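Local coordinates for protein eukaryotic initiation factor 4F subunit p150 (Saccharomyces cerevisiae, PDB 2VSO) that acts, here through its eIF4A-binding middle domain, as the scaffold of the cap-binding complex eIF4F, where the translation apparatus begins to assemble, at residues 81-86 with 174-179; 180-185 with 221-226. One frame throughout, in Å; residues are numbered along the deposited sequence.

How the contacts relate
Contact 1 and contact 2 follow one another along helix 163-185: its residues 174-179 meet helix 73-88, and the next turn and a half, 180-185, meets helix 211-228. One long helix is thereby packed against an earlier and a later part of the domain. The contact centres lie about 14 Å apart, and they touch directly where Phe83 CZ of contact 1 comes within 3.7 Å of Leu183 CD1 of contact 2. Contact 1 is fully buried, its centre about 4 Å from that of the chain, whereas contact 2, about 10 Å from it, is partly exposed. Both are helix-helix packing inside the MIF4G domain; contact 2 touches no other protein chain of the assembly.

Contact 1: 81-86 with 174-179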
loop_
_atom_site.group_PDB
_atom_site.type_symbol
_atom_site.label_atom_id
_atom_site.label_comp_id
_atom_site.label_asym_id
_atom_site.label_seq_id
_atom_site.Cartn_x
_atom_site.Cartn_y
_atom_site.Cartn_z
ATOM N N GLN C 81 -20.879 12.138 9.277
ATOM C CA GLN C 81 -20.504 11.372 8.105
ATOM C C GLN C 81 -19.016 11.493 7.800
ATOM O O GLN C 81 -18.418 10.571 7.247
ATOM C CB GLN C 81 -21.307 11.831 6.896
ATOM C CG GLN C 81 -22.662 11.203 6.778
ATOM C CD GLN C 81 -23.357 11.621 5.498
ATOM O OE1 GLN C 81 -22.923 11.272 4.400
ATOM N NE2 GLN C 81 -24.445 12.371 5.633
ATOM N N ILE C 82 -18.430 12.638 8.140
ATOM C CA ILE C 82 -17.006 12.844 7.937
ATOM C C ILE C 82 -16.242 11.949 8.889
ATOM O O ILE C 82 -15.203 11.400 8.532
ATOM C CB ILE C 82 -16.575 14.304 8.156
ATOM C CG1 ILE C 82 -17.206 15.208 7.101
ATOM C CG2 ILE C 82 -15.062 14.414 8.081
ATOM C CD1 ILE C 82 -16.874 16.668 7.272
ATOM N N PHE C 83 -16.770 11.793 10.099
ATOM C CA PHE C 83 -16.172 10.882 11.073
ATOM C C PHE C 83 -16.271 9.430 10.636
ATOM O O PHE C 83 -15.306 8.674 10.742
ATOM C CB PHE C 83 -16.795 11.041 12.455
ATOM C CG PHE C 83 -16.120 12.065 13.310
ATOM C CD1 PHE C 83 -15.460 11.692 14.469
ATOM C CD2 PHE C 83 -16.142 13.406 12.963
ATOM C CE1 PHE C 83 -14.847 12.642 15.276
ATOM C CE2 PHE C 83 -15.514 14.355 13.758
ATOM C CZ PHE C 83 -14.863 13.971 14.912
ATOM N N LEU C 84 -17.440 9.033 10.150
ATOM C CA LEU C 84 -17.609 7.669 9.667
ATOM C C LEU C 84 -16.620 7.385 8.523
ATOM O O LEU C 84 -16.004 6.322 8.483
ATOM C CB LEU C 84 -19.061 7.423 9.244
ATOM C CG LEU C 84 -20.098 7.538 10.374
ATOM C CD1 LEU C 84 -21.509 7.425 9.842
ATOM C CD2 LEU C 84 -19.872 6.500 11.446
ATOM N N LYS C 85 -16.460 8.342 7.612
ATOM C CA LYS C 85 -15.489 8.234 6.529
ATOM C C LYS C 85 -14.070 8.175 7.071
ATOM O O LYS C 85 -13.296 7.304 6.697
ATOM C CB LYS C 85 -15.596 9.417 5.564
ATOM C CG LYS C 85 -15.971 9.041 4.123
ATOM C CD LYS C 85 -14.832 8.311 3.437
ATOM C CE LYS C 85 -15.313 7.379 2.347
ATOM N NZ LYS C 85 -15.351 8.017 1.006
ATOM N N ALA C 86 -13.733 9.108 7.952
ATOM C CA ALA C 86 -12.378 9.196 8.478
ATOM C C ALA C 86 -11.958 7.914 9.194
ATOM O O ALA C 86 -10.818 7.473 9.070
ATOM C CB ALA C 86 -12.240 10.412 9.404
ATOM N N LEU C 174 -9.735 2.270 16.285
ATOM C CA LEU C 174 -8.355 2.715 16.095
ATOM C C LEU C 174 -8.236 3.768 14.996
ATOM O O LEU C 174 -7.406 4.652 15.076
ATOM C CB LEU C 174 -7.432 1.519 15.819
ATOM C CG LEU C 174 -7.273 0.703 17.099
ATOM C CD1 LEU C 174 -6.193 -0.356 16.991
ATOM C CD2 LEU C 174 -6.985 1.672 18.250
ATOM N N GLY C 175 -9.060 3.659 13.963
ATOM C CA GLY C 175 -9.110 4.683 12.945
ATOM C C GLY C 175 -9.546 6.010 13.555
ATOM O O GLY C 175 -9.103 7.077 13.132
ATOM N N LEU C 176 -10.415 5.940 14.558
ATOM C CA LEU C 176 -10.877 7.143 15.237
ATOM C C LEU C 176 -9.811 7.791 16.115
ATOM O O LEU C 176 -9.613 9.001 16.036
ATOM C CB LEU C 176 -12.136 6.867 16.048
ATOM C CG LEU C 176 -12.429 7.921 17.108
ATOM C CD1 LEU C 176 -13.200 9.109 16.515
ATOM C CD2 LEU C 176 -13.186 7.269 18.247
ATOM N N VAL C 177 -9.129 7.002 16.946
ATOM C CA VAL C 177 -8.061 7.546 17.789
ATOM C C VAL C 177 -7.088 8.274 16.892
ATOM O O VAL C 177 -6.537 9.319 17.246
ATOM C CB VAL C 177 -7.280 6.468 18.562
ATOM C CG1 VAL C 177 -8.180 5.765 19.575
ATOM C CG2 VAL C 177 -6.721 5.491 17.613
ATOM N N ARG C 178 -6.906 7.719 15.703
ATOM C CA ARG C 178 -6.010 8.293 14.731
ATOM C C ARG C 178 -6.527 9.632 14.265
ATOM O O ARG C 178 -5.771 10.595 14.142
ATOM C CB ARG C 178 -5.871 7.354 13.540
ATOM C CG ARG C 178 -5.295 8.041 12.350
ATOM C CD ARG C 178 -4.732 7.084 11.345
ATOM N NE ARG C 178 -3.716 7.829 10.625
ATOM C CZ ARG C 178 -2.824 7.304 9.806
ATOM N NH1 ARG C 178 -2.820 6.000 9.576
ATOM N NH2 ARG C 178 -1.943 8.095 9.217
ATOM N N PHE C 179 -7.830 9.669 14.011
ATOM C CA PHE C 179 -8.510 10.854 13.526
ATOM C C PHE C 179 -8.563 11.947 14.588
ATOM O O PHE C 179 -8.384 13.124 14.283
ATOM C CB PHE C 179 -9.906 10.476 13.059
ATOM C CG PHE C 179 -10.661 11.604 12.447
ATOM C CD1 PHE C 179 -10.161 12.282 11.359
ATOM C CD2 PHE C 179 -11.890 11.982 12.959
ATOM C CE1 PHE C 179 -10.866 13.322 10.786
ATOM C CE2 PHE C 179 -12.598 13.020 12.388
ATOM C CZ PHE C 179 -12.084 13.689 11.298
#
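A chi1 of -176° puts Phe179 CG anti to the backbone N and beside the carbonyl carbon, and the ring lies beyond it against Ala86 and Phe83; Leu176 CG is likewise anti. The Phe179 ring has Ala86 over one face and Phe83 at its edge. Its CE2 stands over the centre of the Phe83 ring, 3.5 Å from Phe83 CE2, in an edge-to-face (T-shaped) pair with centroids 4.7 Å apart and planes at 89°. The methyl of Ala86 has CB 3.4 Å from the Phe179 ring centroid, nearly on the normal, a CH-pi contact for which the small alanine is well suited because the ring can lie close to its backbone. Ile82 CG2 adds a looser contact at Phe179 CZ, 4.4 Å away. Leu176 CD1 packs beside the edge of Phe83 at CD1, 4.0 Å off, while Phe179 takes the face. Phe83 also packs on Leu129 and Cys133 of helix 122-139. An alanine in place of Phe83 would probably leave the edge of Phe179 without its aromatic face and open a gap beside Leu176 CD1. The segment axes pass 9.6 Å apart at 114°, and between these steeply crossed segments pack two phenylalanine rings, set against small Ala86 and flanked by Leu176 and Ile82, as in the hydrophobic interior of the all-helical, HEAT-like MIF4G domain.

Contact 2: 180-185 with 221-226; sequences IGFLYR and LNTVGE
Tyr184 N donates to Ile180 O at 2.8 Å, and Leu183 N adds a weak bond to the same carbonyl, so two N-H groups hold the turn from which Tyr184 reaches across to Val224. The Tyr184 ring presents its edge: Val224 CG2 lies near the ring plane, 3.4 Å from Tyr184 CD1, while Val224 CG1 is 3.8 Å from Tyr184 CE1. Tyrosine suits the place because its carbon edge packs on valine while its hydroxyl, farther out, is hydrogen-bonded to Asp231 OD2. Gly181 lies where the backbones come nearest, its CA 6.2 Å from that of Val224; a side chain here would point at the partner helix, and its absence suits the close approach. CG2 of Thr223 meets helix 163-185, anti to its own backbone N (chi1 -63° puts OG1 beside that N), and the hydroxyl bonds to Glu219 O one turn back. Thr223 CG2 thus meets Phe182 CE2 at 3.7 Å and NE of the bent Arg185 chain at 3.9 Å. Phe182 CD2 in turn lies over the guanidinium of Arg185, displaced toward its rim, at the more exposed side of the contact. The axes of 180-185 and 221-226 pass 9.1 Å apart, with 35° between their directions; helix 191-206, whose Met194 packs on both Tyr184 and Val224, comes between in sequence, consistent with alternate helices of a HEAT-like solenoid such as the MIF4G domain.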
loop_
_atom_site.group_PDB
_atom_site.type_symbol
_atom_site.label_atom_id
_atom_site.label_comp_id
_atom_site.label_asym_id
_atom_site.label_seq_id
_atom_site.Cartn_x
_atom_site.Cartn_y
_atom_site.Cartn_z
ATOM N N ILE C 180 -8.793 11.542 15.830
ATOM C CA ILE C 180 -8.669 12.446 16.956
ATOM C C ILE C 180 -7.323 13.151 16.898
ATOM O O ILE C 180 -7.244 14.373 17.102
ATOM C CB ILE C 180 -8.717 11.702 18.303
ATOM C CG1 ILE C 180 -10.035 10.953 18.491
ATOM C CG2 ILE C 180 -8.447 12.663 19.442
ATOM C CD1 ILE C 180 -11.251 11.782 18.319
ATOM N N GLY C 181 -6.266 12.367 16.643
ATOM C CA GLY C 181 -4.897 12.857 16.682
ATOM C C GLY C 181 -4.638 13.925 15.636
ATOM O O GLY C 181 -3.861 14.842 15.847
ATOM N N PHE C 182 -5.303 13.794 14.500
ATOM C CA PHE C 182 -5.236 14.785 13.435
ATOM C C PHE C 182 -6.124 16.019 13.646
ATOM O O PHE C 182 -5.860 17.075 13.089
ATOM C CB PHE C 182 -5.548 14.127 12.094
ATOM C CG PHE C 182 -4.417 13.291 11.555
ATOM C CD1 PHE C 182 -4.652 12.030 11.030
ATOM C CD2 PHE C 182 -3.112 13.769 11.577
ATOM C CE1 PHE C 182 -3.608 11.260 10.533
ATOM C CE2 PHE C 182 -2.052 13.005 11.074
ATOM C CZ PHE C 182 -2.298 11.750 10.554
ATOM N N LEU C 183 -7.171 15.884 14.448
ATOM C CA LEU C 183 -8.016 17.015 14.793
ATOM C C LEU C 183 -7.348 17.827 15.894
ATOM O O LEU C 183 -7.310 19.048 15.854
ATOM C CB LEU C 183 -9.372 16.510 15.283
ATOM C CG LEU C 183 -10.181 15.668 14.304
ATOM C CD1 LEU C 183 -11.354 15.018 14.997
ATOM C CD2 LEU C 183 -10.626 16.493 13.115
ATOM N N TYR C 184 -6.834 17.121 16.890
ATOM C CA TYR C 184 -6.122 17.743 17.987
ATOM C C TYR C 184 -4.972 18.584 17.453
ATOM O O TYR C 184 -4.749 19.700 17.907
ATOM C CB TYR C 184 -5.606 16.662 18.947
ATOM C CG TYR C 184 -4.689 17.165 20.044
ATOM C CD1 TYR C 184 -3.317 16.892 20.008
ATOM C CD2 TYR C 184 -5.185 17.903 21.118
ATOM C CE1 TYR C 184 -2.454 17.344 21.013
ATOM C CE2 TYR C 184 -4.333 18.362 22.127
ATOM C CZ TYR C 184 -2.965 18.084 22.062
ATOM O OH TYR C 184 -2.120 18.525 23.045
ATOM N N ARG C 185 -4.262 18.043 16.469
ATOM C CA ARG C 185 -3.079 18.696 15.926
ATOM C C ARG C 185 -3.379 20.014 15.209
ATOM O O ARG C 185 -2.536 20.905 15.157
ATOM C CB ARG C 185 -2.353 17.749 14.987
ATOM C CG ARG C 185 -0.957 18.195 14.651
ATOM C CD ARG C 185 -0.739 18.203 13.167
ATOM N NE ARG C 185 -0.179 16.964 12.657
ATOM C CZ ARG C 185 -0.181 16.631 11.369
ATOM N NH1 ARG C 185 -0.736 17.442 10.473
ATOM N NH2 ARG C 185 0.362 15.486 10.974
ATOM N N LEU C 221 1.594 9.135 19.098
ATOM C CA LEU C 221 2.713 9.838 19.699
ATOM C C LEU C 221 3.608 10.557 18.677
ATOM O O LEU C 221 4.187 11.603 18.969
ATOM C CB LEU C 221 3.536 8.873 20.532
ATOM C CG LEU C 221 2.838 8.444 21.806
ATOM C CD1 LEU C 221 3.469 7.174 22.328
ATOM C CD2 LEU C 221 2.911 9.563 22.816
ATOM N N ASN C 222 3.740 10.003 17.480
ATOM C CA ASN C 222 4.511 10.701 16.464
ATOM C C ASN C 222 3.779 11.921 15.929
ATOM O O ASN C 222 4.386 12.951 15.661
ATOM C CB ASN C 222 4.939 9.760 15.335
ATOM C CG ASN C 222 6.223 9.020 15.656
ATOM O OD1 ASN C 222 7.260 9.632 15.922
ATOM N ND2 ASN C 222 6.162 7.698 15.637
ATOM N N THR C 223 2.465 11.802 15.798
ATOM C CA THR C 223 1.634 12.893 15.320
ATOM C C THR C 223 1.458 14.029 16.338
ATOM O O THR C 223 1.480 15.198 15.977
ATOM C CB THR C 223 0.242 12.379 14.900
ATOM O OG1 THR C 223 0.387 11.475 13.804
ATOM C CG2 THR C 223 -0.676 13.536 14.471
ATOM N N VAL C 224 1.331 13.682 17.611
ATOM C CA VAL C 224 0.739 14.583 18.592
ATOM C C VAL C 224 1.517 14.636 19.905
ATOM O O VAL C 224 1.211 15.440 20.781
ATOM C CB VAL C 224 -0.717 14.075 18.808
ATOM C CG1 VAL C 224 -1.117 13.831 20.248
ATOM C CG2 VAL C 224 -1.718 14.723 17.883
ATOM N N GLY C 225 2.529 13.780 20.029
ATOM C CA GLY C 225 3.294 13.645 21.261
ATOM C C GLY C 225 3.976 14.914 21.754
ATOM O O GLY C 225 3.909 15.231 22.934
ATOM N N GLU C 226 4.644 15.638 20.860
ATOM C CA GLU C 226 5.290 16.887 21.238
ATOM C C GLU C 226 4.282 17.907 21.744
ATOM O O GLU C 226 4.420 18.421 22.841
ATOM C CB GLU C 226 6.082 17.488 20.075
ATOM C CG GLU C 226 6.897 18.710 20.506
ATOM C CD GLU C 226 7.836 19.243 19.426
ATOM O OE1 GLU C 226 7.931 18.634 18.339
ATOM O OE2 GLU C 226 8.486 20.282 19.670
#